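Local coordinates for Pyrsv_gp04 (Pyrobaculum spherical virus, PDB 2VXZ), which is of unknown function but probably acts as a DNA-binding transcriptional regulator of the virus, at residues A18-G23 against S28-R33; A43-L48 against V54-F59; G60-V65 against L128-H133. All coordinates share one frame; numbering follows the deposited sequence.

Interaction 1: A18-G23 against S28-R33; sequences ALLADG and SLIQQR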
loop_
_atom_site.group_PDB
_atom_site.type_symbol
_atom_site.label_atom_id
_atom_site.label_comp_id
_atom_site.label_asym_id
_atom_site.label_seq_id
_atom_site.Cartn_x
_atom_site.Cartn_y
_atom_site.Cartn_z
ATOM N N ALA A 18 1.477 -17.212 3.411
ATOM C CA ALA A 18 0.297 -17.520 2.591
ATOM C C ALA A 18 -0.464 -16.256 2.201
ATOM O O ALA A 18 -0.865 -16.090 1.047
ATOM C CB ALA A 18 -0.610 -18.452 3.326
ATOM N N LEU A 19 -0.670 -15.373 3.173
ATOM C CA LEU A 19 -1.358 -14.104 2.944
ATOM C C LEU A 19 -0.625 -13.275 1.882
ATOM O O LEU A 19 -1.254 -12.653 1.036
ATOM C CB LEU A 19 -1.468 -13.331 4.263
ATOM C CG LEU A 19 -2.428 -12.164 4.437
ATOM C CD1 LEU A 19 -3.845 -12.558 4.058
ATOM C CD2 LEU A 19 -2.378 -11.628 5.885
ATOM N N LEU A 20 0.706 -13.281 1.929
ATOM C CA LEU A 20 1.518 -12.551 0.950
ATOM C C LEU A 20 1.627 -13.179 -0.442
ATOM O O LEU A 20 2.093 -12.516 -1.371
ATOM C CB LEU A 20 2.932 -12.333 1.493
ATOM C CG LEU A 20 3.014 -11.471 2.749
ATOM C CD1 LEU A 20 4.431 -11.485 3.275
ATOM C CD2 LEU A 20 2.521 -10.042 2.478
ATOM N N ALA A 21 1.229 -14.439 -0.603
ATOM C CA ALA A 21 1.333 -15.111 -1.902
ATOM C C ALA A 21 0.603 -14.352 -3.001
ATOM O O ALA A 21 1.036 -14.353 -4.146
ATOM C CB ALA A 21 0.807 -16.545 -1.816
ATOM N N ASP A 22 -0.493 -13.697 -2.639
ATOM C CA ASP A 22 -1.318 -12.957 -3.582
ATOM C C ASP A 22 -0.856 -11.507 -3.793
ATOM O O ASP A 22 -1.279 -10.855 -4.753
ATOM C CB ASP A 22 -2.782 -12.973 -3.116
ATOM C CG ASP A 22 -2.916 -13.126 -1.609
ATOM O OD1 ASP A 22 -3.359 -12.164 -0.941
ATOM O OD2 ASP A 22 -2.564 -14.216 -1.087
ATOM N N GLY A 23 -0.011 -10.992 -2.902
ATOM C CA GLY A 23 0.598 -9.681 -3.110
ATOM C C GLY A 23 1.124 -9.052 -1.834
ATOM O O GLY A 23 0.829 -9.528 -0.741
ATOM N N SER A 28 -0.083 -3.400 8.955
ATOM C CA SER A 28 -1.430 -3.164 9.484
ATOM C C SER A 28 -2.474 -4.117 8.906
ATOM O O SER A 28 -3.345 -4.587 9.633
ATOM C CB SER A 28 -1.883 -1.714 9.289
ATOM O OG SER A 28 -1.786 -1.339 7.936
ATOM N N LEU A 29 -2.385 -4.410 7.612
ATOM C CA LEU A 29 -3.336 -5.329 7.005
ATOM C C LEU A 29 -3.090 -6.747 7.502
ATOM O O LEU A 29 -4.042 -7.468 7.830
ATOM C CB LEU A 29 -3.263 -5.282 5.483
ATOM C CG LEU A 29 -4.279 -6.150 4.743
ATOM C CD1 LEU A 29 -5.719 -5.860 5.177
ATOM C CD2 LEU A 29 -4.130 -5.970 3.228
ATOM N N ILE A 30 -1.817 -7.142 7.573
ATOM C CA ILE A 30 -1.454 -8.462 8.131
ATOM C C ILE A 30 -1.987 -8.639 9.552
ATOM O O ILE A 30 -2.615 -9.652 9.864
ATOM C CB ILE A 30 0.100 -8.680 8.076
ATOM C CG1 ILE A 30 0.554 -8.734 6.621
ATOM C CG2 ILE A 30 0.508 -9.980 8.809
ATOM C CD1 ILE A 30 2.042 -8.500 6.400
ATOM N N GLN A 31 -1.741 -7.656 10.426
ATOM C CA GLN A 31 -2.263 -7.691 11.798
ATOM C C GLN A 31 -3.763 -7.917 11.841
ATOM O O GLN A 31 -4.247 -8.737 12.616
ATOM C CB GLN A 31 -2.024 -6.373 12.519
ATOM C CG GLN A 31 -0.613 -6.057 12.793
ATOM C CD GLN A 31 -0.456 -4.600 13.171
ATOM O OE1 GLN A 31 0.346 -3.879 12.590
ATOM N NE2 GLN A 31 -1.261 -4.152 14.129
ATOM N N GLN A 32 -4.481 -7.152 11.025
ATOM C CA GLN A 32 -5.937 -7.199 10.999
ATOM C C GLN A 32 -6.434 -8.553 10.512
ATOM O O GLN A 32 -7.290 -9.187 11.162
ATOM C CB GLN A 32 -6.498 -6.068 10.130
ATOM C CG GLN A 32 -8.030 -5.998 10.123
ATOM C CD GLN A 32 -8.684 -6.903 9.099
ATOM O OE1 GLN A 32 -8.222 -7.020 7.965
ATOM N NE2 GLN A 32 -9.779 -7.543 9.495
ATOM N N ARG A 33 -5.876 -9.005 9.390
ATOM C CA ARG A 33 -6.338 -10.219 8.744
ATOM C C ARG A 33 -6.137 -11.429 9.618
ATOM O O ARG A 33 -6.979 -12.326 9.627
ATOM C CB ARG A 33 -5.614 -10.426 7.412
ATOM C CG ARG A 33 -6.101 -9.514 6.310
ATOM C CD ARG A 33 -7.467 -9.929 5.825
ATOM N NE ARG A 33 -7.966 -9.054 4.771
ATOM C CZ ARG A 33 -7.662 -9.154 3.484
ATOM N NH1 ARG A 33 -6.830 -10.093 3.047
ATOM N NH2 ARG A 33 -8.183 -8.289 2.626
#

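Interaction 2: A43-L48 against V54-F59; sequences ALIYVL and VTRVAF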
loop_
_atom_site.group_PDB
_atom_site.type_symbol
_atom_site.label_atom_id
_atom_site.label_comp_id
_atom_site.label_asym_id
_atom_site.label_seq_id
_atom_site.Cartn_x
_atom_site.Cartn_y
_atom_site.Cartn_z
ATOM N N ALA A 43 7.267 -8.855 15.096
ATOM C CA ALA A 43 8.296 -9.825 15.490
ATOM C C ALA A 43 8.356 -10.952 14.466
ATOM O O ALA A 43 9.435 -11.399 14.086
ATOM C CB ALA A 43 8.026 -10.388 16.907
ATOM N N LEU A 44 7.190 -11.388 13.997
ATOM C CA LEU A 44 7.111 -12.470 13.012
ATOM C C LEU A 44 7.671 -12.042 11.663
ATOM O O LEU A 44 8.340 -12.826 10.984
ATOM C CB LEU A 44 5.675 -12.920 12.844
ATOM C CG LEU A 44 5.107 -13.690 14.031
ATOM C CD1 LEU A 44 3.579 -13.668 14.016
ATOM C CD2 LEU A 44 5.640 -15.114 14.070
ATOM N N ILE A 45 7.385 -10.805 11.265
ATOM C CA ILE A 45 7.894 -10.287 10.003
ATOM C C ILE A 45 9.408 -10.175 10.064
ATOM O O ILE A 45 10.110 -10.501 9.105
ATOM C CB ILE A 45 7.243 -8.946 9.631
ATOM C CG1 ILE A 45 5.779 -9.193 9.230
ATOM C CG2 ILE A 45 8.005 -8.294 8.468
ATOM C CD1 ILE A 45 4.856 -8.014 9.401
ATOM N N TYR A 46 9.922 -9.750 11.214
ATOM C CA TYR A 46 11.354 -9.738 11.452
ATOM C C TYR A 46 12.002 -11.124 11.279
ATOM O O TYR A 46 13.061 -11.261 10.639
ATOM C CB TYR A 46 11.625 -9.202 12.858
ATOM C CG TYR A 46 13.076 -9.251 13.265
ATOM C CD1 TYR A 46 13.999 -8.370 12.719
ATOM C CD2 TYR A 46 13.524 -10.171 14.196
ATOM C CE1 TYR A 46 15.337 -8.415 13.094
ATOM C CE2 TYR A 46 14.857 -10.219 14.576
ATOM C CZ TYR A 46 15.754 -9.340 14.017
ATOM O OH TYR A 46 17.076 -9.393 14.408
ATOM N N VAL A 47 11.384 -12.144 11.861
ATOM C CA VAL A 47 11.891 -13.497 11.728
ATOM C C VAL A 47 11.940 -13.920 10.251
ATOM O O VAL A 47 12.930 -14.501 9.808
ATOM C CB VAL A 47 11.054 -14.490 12.558
ATOM C CG1 VAL A 47 11.400 -15.929 12.201
ATOM C CG2 VAL A 47 11.279 -14.240 14.054
ATOM N N LEU A 48 10.872 -13.635 9.509
ATOM C CA LEU A 48 10.822 -13.935 8.062
ATOM C C LEU A 48 11.904 -13.191 7.267
ATOM O O LEU A 48 12.523 -13.765 6.355
ATOM C CB LEU A 48 9.440 -13.625 7.481
ATOM C CG LEU A 48 8.309 -14.560 7.921
ATOM C CD1 LEU A 48 6.955 -14.027 7.433
ATOM C CD2 LEU A 48 8.527 -16.008 7.440
ATOM N N VAL A 54 10.940 -12.636 3.369
ATOM C CA VAL A 54 10.258 -11.405 2.996
ATOM C C VAL A 54 11.238 -10.254 2.951
ATOM O O VAL A 54 12.359 -10.350 3.475
ATOM C CB VAL A 54 9.120 -11.027 3.973
ATOM C CG1 VAL A 54 8.101 -12.142 4.087
ATOM C CG2 VAL A 54 9.696 -10.650 5.348
ATOM N N THR A 55 10.796 -9.170 2.321
ATOM C CA THR A 55 11.512 -7.907 2.299
ATOM C C THR A 55 10.564 -6.820 2.787
ATOM O O THR A 55 9.382 -6.840 2.455
ATOM C CB THR A 55 11.953 -7.522 0.858
ATOM O OG1 THR A 55 12.583 -8.641 0.223
ATOM C CG2 THR A 55 12.915 -6.355 0.900
ATOM N N ARG A 56 11.079 -5.870 3.561
ATOM C CA ARG A 56 10.291 -4.710 3.973
ATOM C C ARG A 56 10.696 -3.534 3.123
ATOM O O ARG A 56 11.867 -3.188 3.071
ATOM C CB ARG A 56 10.535 -4.364 5.441
ATOM C CG ARG A 56 10.031 -5.399 6.408
ATOM C CD ARG A 56 10.350 -5.003 7.844
ATOM N NE ARG A 56 9.410 -4.007 8.352
ATOM C CZ ARG A 56 9.696 -2.739 8.644
ATOM N NH1 ARG A 56 10.914 -2.242 8.482
ATOM N NH2 ARG A 56 8.734 -1.953 9.103
ATOM N N VAL A 57 9.725 -2.929 2.451
ATOM C CA VAL A 57 9.971 -1.770 1.624
ATOM C C VAL A 57 9.240 -0.576 2.204
ATOM O O VAL A 57 8.021 -0.609 2.394
ATOM C CB VAL A 57 9.520 -2.025 0.179
ATOM C CG1 VAL A 57 9.783 -0.802 -0.688
ATOM C CG2 VAL A 57 10.244 -3.237 -0.373
ATOM N N ALA A 58 9.995 0.478 2.502
ATOM C CA ALA A 58 9.420 1.708 3.013
ATOM C C ALA A 58 8.587 2.350 1.916
ATOM O O ALA A 58 9.036 2.477 0.780
ATOM C CB ALA A 58 10.519 2.662 3.479
ATOM N N PHE A 59 7.361 2.715 2.256
ATOM C CA PHE A 59 6.458 3.350 1.314
ATOM C C PHE A 59 5.834 4.537 2.024
ATOM O O PHE A 59 4.681 4.499 2.460
ATOM C CB PHE A 59 5.411 2.358 0.817
ATOM C CG PHE A 59 4.712 2.796 -0.439
ATOM C CD1 PHE A 59 5.188 2.403 -1.687
ATOM C CD2 PHE A 59 3.582 3.602 -0.377
ATOM C CE1 PHE A 59 4.552 2.795 -2.843
ATOM C CE2 PHE A 59 2.937 4.007 -1.537
ATOM C CZ PHE A 59 3.421 3.600 -2.774
#

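Interaction 3: G60-V65 against L128-H133; sequences GNVALV and LSFLNH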
loop_
_atom_site.group_PDB
_atom_site.type_symbol
_atom_site.label_atom_id
_atom_site.label_comp_id
_atom_site.label_asym_id
_atom_site.label_seq_id
_atom_site.Cartn_x
_atom_site.Cartn_y
_atom_site.Cartn_z
ATOM N N GLY A 60 6.632 5.593 2.133
ATOM C CA GLY A 60 6.282 6.744 2.949
ATOM C C GLY A 60 6.427 6.361 4.405
ATOM O O GLY A 60 7.476 5.863 4.810
ATOM N N ASN A 61 5.361 6.548 5.174
ATOM C CA ASN A 61 5.365 6.242 6.604
ATOM C C ASN A 61 4.870 4.827 6.946
ATOM O O ASN A 61 4.917 4.433 8.109
ATOM C CB ASN A 61 4.534 7.284 7.361
ATOM C CG ASN A 61 5.037 8.713 7.157
ATOM O OD1 ASN A 61 4.253 9.663 7.178
ATOM N ND2 ASN A 61 6.345 8.869 6.963
ATOM N N VAL A 62 4.395 4.071 5.951
ATOM C CA VAL A 62 4.058 2.650 6.133
ATOM C C VAL A 62 5.177 1.797 5.544
ATOM O O VAL A 62 5.961 2.262 4.720
ATOM C CB VAL A 62 2.718 2.231 5.449
ATOM C CG1 VAL A 62 1.637 3.297 5.612
ATOM C CG2 VAL A 62 2.926 1.918 3.976
ATOM N N ALA A 63 5.247 0.545 5.973
ATOM C CA ALA A 63 6.184 -0.408 5.397
ATOM C C ALA A 63 5.382 -1.462 4.643
ATOM O O ALA A 63 4.386 -1.966 5.145
ATOM C CB ALA A 63 7.030 -1.046 6.484
ATOM N N LEU A 64 5.793 -1.769 3.421
ATOM C CA LEU A 64 5.171 -2.865 2.688
ATOM C C LEU A 64 5.982 -4.124 2.905
ATOM O O LEU A 64 7.215 -4.095 2.782
ATOM C CB LEU A 64 5.067 -2.554 1.193
ATOM C CG LEU A 64 3.941 -1.596 0.805
ATOM C CD1 LEU A 64 4.184 -1.016 -0.571
ATOM C CD2 LEU A 64 2.595 -2.273 0.859
ATOM N N VAL A 65 5.292 -5.216 3.231
ATOM C CA VAL A 65 5.920 -6.534 3.389
ATOM C C VAL A 65 5.715 -7.311 2.099
ATOM O O VAL A 65 4.580 -7.485 1.659
ATOM C CB VAL A 65 5.323 -7.297 4.577
ATOM C CG1 VAL A 65 6.033 -8.649 4.783
ATOM C CG2 VAL A 65 5.403 -6.445 5.813
ATOM N N LEU A 128 -3.771 8.890 3.789
ATOM C CA LEU A 128 -3.443 10.065 2.983
ATOM C C LEU A 128 -1.935 10.166 2.693
ATOM O O LEU A 128 -1.527 10.497 1.582
ATOM C CB LEU A 128 -3.955 11.340 3.647
ATOM C CG LEU A 128 -5.482 11.482 3.646
ATOM C CD1 LEU A 128 -5.924 12.677 4.448
ATOM C CD2 LEU A 128 -5.996 11.579 2.200
ATOM N N SER A 129 -1.114 9.864 3.693
ATOM C CA SER A 129 0.336 9.864 3.526
ATOM C C SER A 129 0.773 8.787 2.525
ATOM O O SER A 129 1.659 9.012 1.695
ATOM C CB SER A 129 1.002 9.649 4.892
ATOM O OG SER A 129 2.413 9.722 4.806
ATOM N N PHE A 130 0.140 7.617 2.606
ATOM C CA PHE A 130 0.410 6.510 1.690
ATOM C C PHE A 130 0.070 6.924 0.253
ATOM O O PHE A 130 0.868 6.755 -0.663
ATOM C CB PHE A 130 -0.416 5.287 2.100
ATOM C CG PHE A 130 -0.296 4.113 1.168
ATOM C CD1 PHE A 130 0.709 3.173 1.346
ATOM C CD2 PHE A 130 -1.198 3.929 0.133
ATOM C CE1 PHE A 130 0.816 2.074 0.501
ATOM C CE2 PHE A 130 -1.102 2.842 -0.700
ATOM C CZ PHE A 130 -0.091 1.908 -0.523
ATOM N N LEU A 131 -1.133 7.443 0.056
ATOM C CA LEU A 131 -1.570 7.871 -1.286
ATOM C C LEU A 131 -0.755 9.078 -1.813
ATOM O O LEU A 131 -0.519 9.205 -3.023
ATOM C CB LEU A 131 -3.062 8.192 -1.266
ATOM C CG LEU A 131 -3.978 6.979 -1.058
ATOM C CD1 LEU A 131 -5.406 7.438 -0.922
ATOM C CD2 LEU A 131 -3.853 5.971 -2.187
ATOM N N ASN A 132 -0.328 9.956 -0.905
ATOM C CA ASN A 132 0.553 11.064 -1.269
ATOM C C ASN A 132 1.874 10.533 -1.815
ATOM O O ASN A 132 2.388 11.027 -2.806
ATOM C CB ASN A 132 0.838 11.954 -0.060
ATOM C CG ASN A 132 1.595 13.203 -0.428
ATOM O OD1 ASN A 132 1.131 13.988 -1.242
ATOM N ND2 ASN A 132 2.775 13.406 0.189
ATOM N N HIS A 133 2.418 9.513 -1.154
ATOM C CA HIS A 133 3.670 8.915 -1.597
ATOM C C HIS A 133 3.524 8.320 -3.001
ATOM O O HIS A 133 4.405 8.483 -3.855
ATOM C CB HIS A 133 4.120 7.847 -0.605
ATOM C CG HIS A 133 5.481 7.312 -0.899
ATOM N ND1 HIS A 133 6.636 7.982 -0.552
ATOM C CD2 HIS A 133 5.872 6.188 -1.537
ATOM C CE1 HIS A 133 7.677 7.277 -0.949
ATOM N NE2 HIS A 133 7.242 6.189 -1.557
HETATM O O HOH W 1 3.051 6.700 3.725
#

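Interaction 1: A18-G23 against S28-R33
The backbones of helix 7-20 and helix 27-34 come nearest at Leu19 and Ile30, whose CA atoms lie 7.7 Å apart, a gap that Leu19 spans to reach the other backbone. With its CG anti to the backbone N (chi1 -164°), it reaches straight across to the second helix and splits its two methyls there. CD2 lies against one turn of helix 27-34, 3.8 Å from Arg33 CB and 4.0 Å from Ile30 CA, while CD1 lies at the edge of the Arg33 guanidinium, near its plane, 4.0 Å from NH1. The leucine and arginine side chains run at about a right angle. On the buried side Leu20 CD2 touches Ile30 CD1 at 4.2 Å, and both residues also rest on Val65 of strand 62-66. A type I turn runs from Leu20 to Gly23, whose glycine suits backbone angles that would press a CB against the preceding carbonyl O. Asp22 is salt-bridged to Lys25, whose NZ also hydrogen-bonds to Leu19 O. The contact is therefore graded: branched aliphatic residues pack inward, and an arginine lends its CB to the apolar patch while keeping its charge at the exposed margin.

Interaction 2: A43-L48 against V54-F59
Val54 enters with chi1 -57°, which puts CG2 between its backbone N and carbonyl carbon, and both of its methyls meet Leu48: CG2 lies 3.7 Å from Leu48 CB, and CG1 lies 4.0 Å from Leu48 CD1. The helix backbone turns the CB of Leu48 toward the valine, and CG anti to the carbonyl carbon (chi1 -70°) places the branch so that CD1 meets CG1; the side chain also touches Leu13 of helix 7-20. Val54 CG2 reaches back along helix 38-50 as well, 3.8 Å from Ile45 O and 4.3 Å from Ile45 CG2. Helix 38-50 is followed by the hairpin of strands 55-59 and 62-66, the order expected of a winged helix-turn-helix, in which it would be the probable recognition helix and the hairpin the wing. Valine is broad close to the backbone, so both its methyls can reach the helix from the short link before the strand. Two residues on, in the strand, Arg56 crosses Ile45 at about a right angle, its CD 4.1 Å from Ile45 CG2. Its chain bends at chi3 (79°), turning the guanidinium off the apolar patch; NH2 comes close to Lys42 NZ, though Glu49 also touches this arginine.

Interaction 3: G60-V65 against L128-H133
The turn of the beta hairpin, the wing of a probable winged-helix domain, meets helix 125-139, which lies within the predicted transcriptional regulator region of the chain. Gly60 sits in the turn between strands 55-59 and 62-66 and lies over the imidazole of His133. Its N is 3.5 Å above the ring plane, over the centre, and its CA makes a CH-pi contact 4.1 Å from the ring centroid, 26° off the normal. Glycine suits the place twice over: its phi is positive, and a CB would come tight against His133 CB. The ring is held out toward the turn by CG lying anti to the backbone N (chi1 -173°), and it also meets Phe59 edge-to-face.

One turn back along the helix, Ser129 OG lies 3.0 Å from Asn61 OD1, within hydrogen-bonding distance, although its proton has a second possible acceptor. A small hydroxyl on the helix and an amide on the turn are well matched at this partly open margin. Deeper in, Val62 approaches Phe130 obliquely and brings CG2 to the edge of the ring, near its plane, 3.7 Å from CD1; Ile118 touches both residues. A water ties turn to helix beside this apolar pair, accepting a hydrogen bond from Asn61 N at 2.7 Å and lying 3.3 Å from Ser129 OG.

The three contacts follow one another along the chain and meet through strands 55-59 and 62-66. Interactions 1 and 2, with centres 12 Å apart, share one core: Leu20 CD1 lies 3.8 Å from Val54 CG1, and Ile30 CD1 is 4.1 Å from Ile45 CD1. Val65, in the strand used by interaction 3, closes that core, its CB 3.9 Å from Ile30 CD1. Interactions 2 and 3 are joined by the hairpin, where Leu64 N and Val57 O, 2.7 Å apart, probably form a hydrogen bond, and by Phe59, which packs on Phe130 and His133. Interactions 1 and 2 thus build the probable DNA-binding unit, and interaction 3 fastens its wing to the later helices.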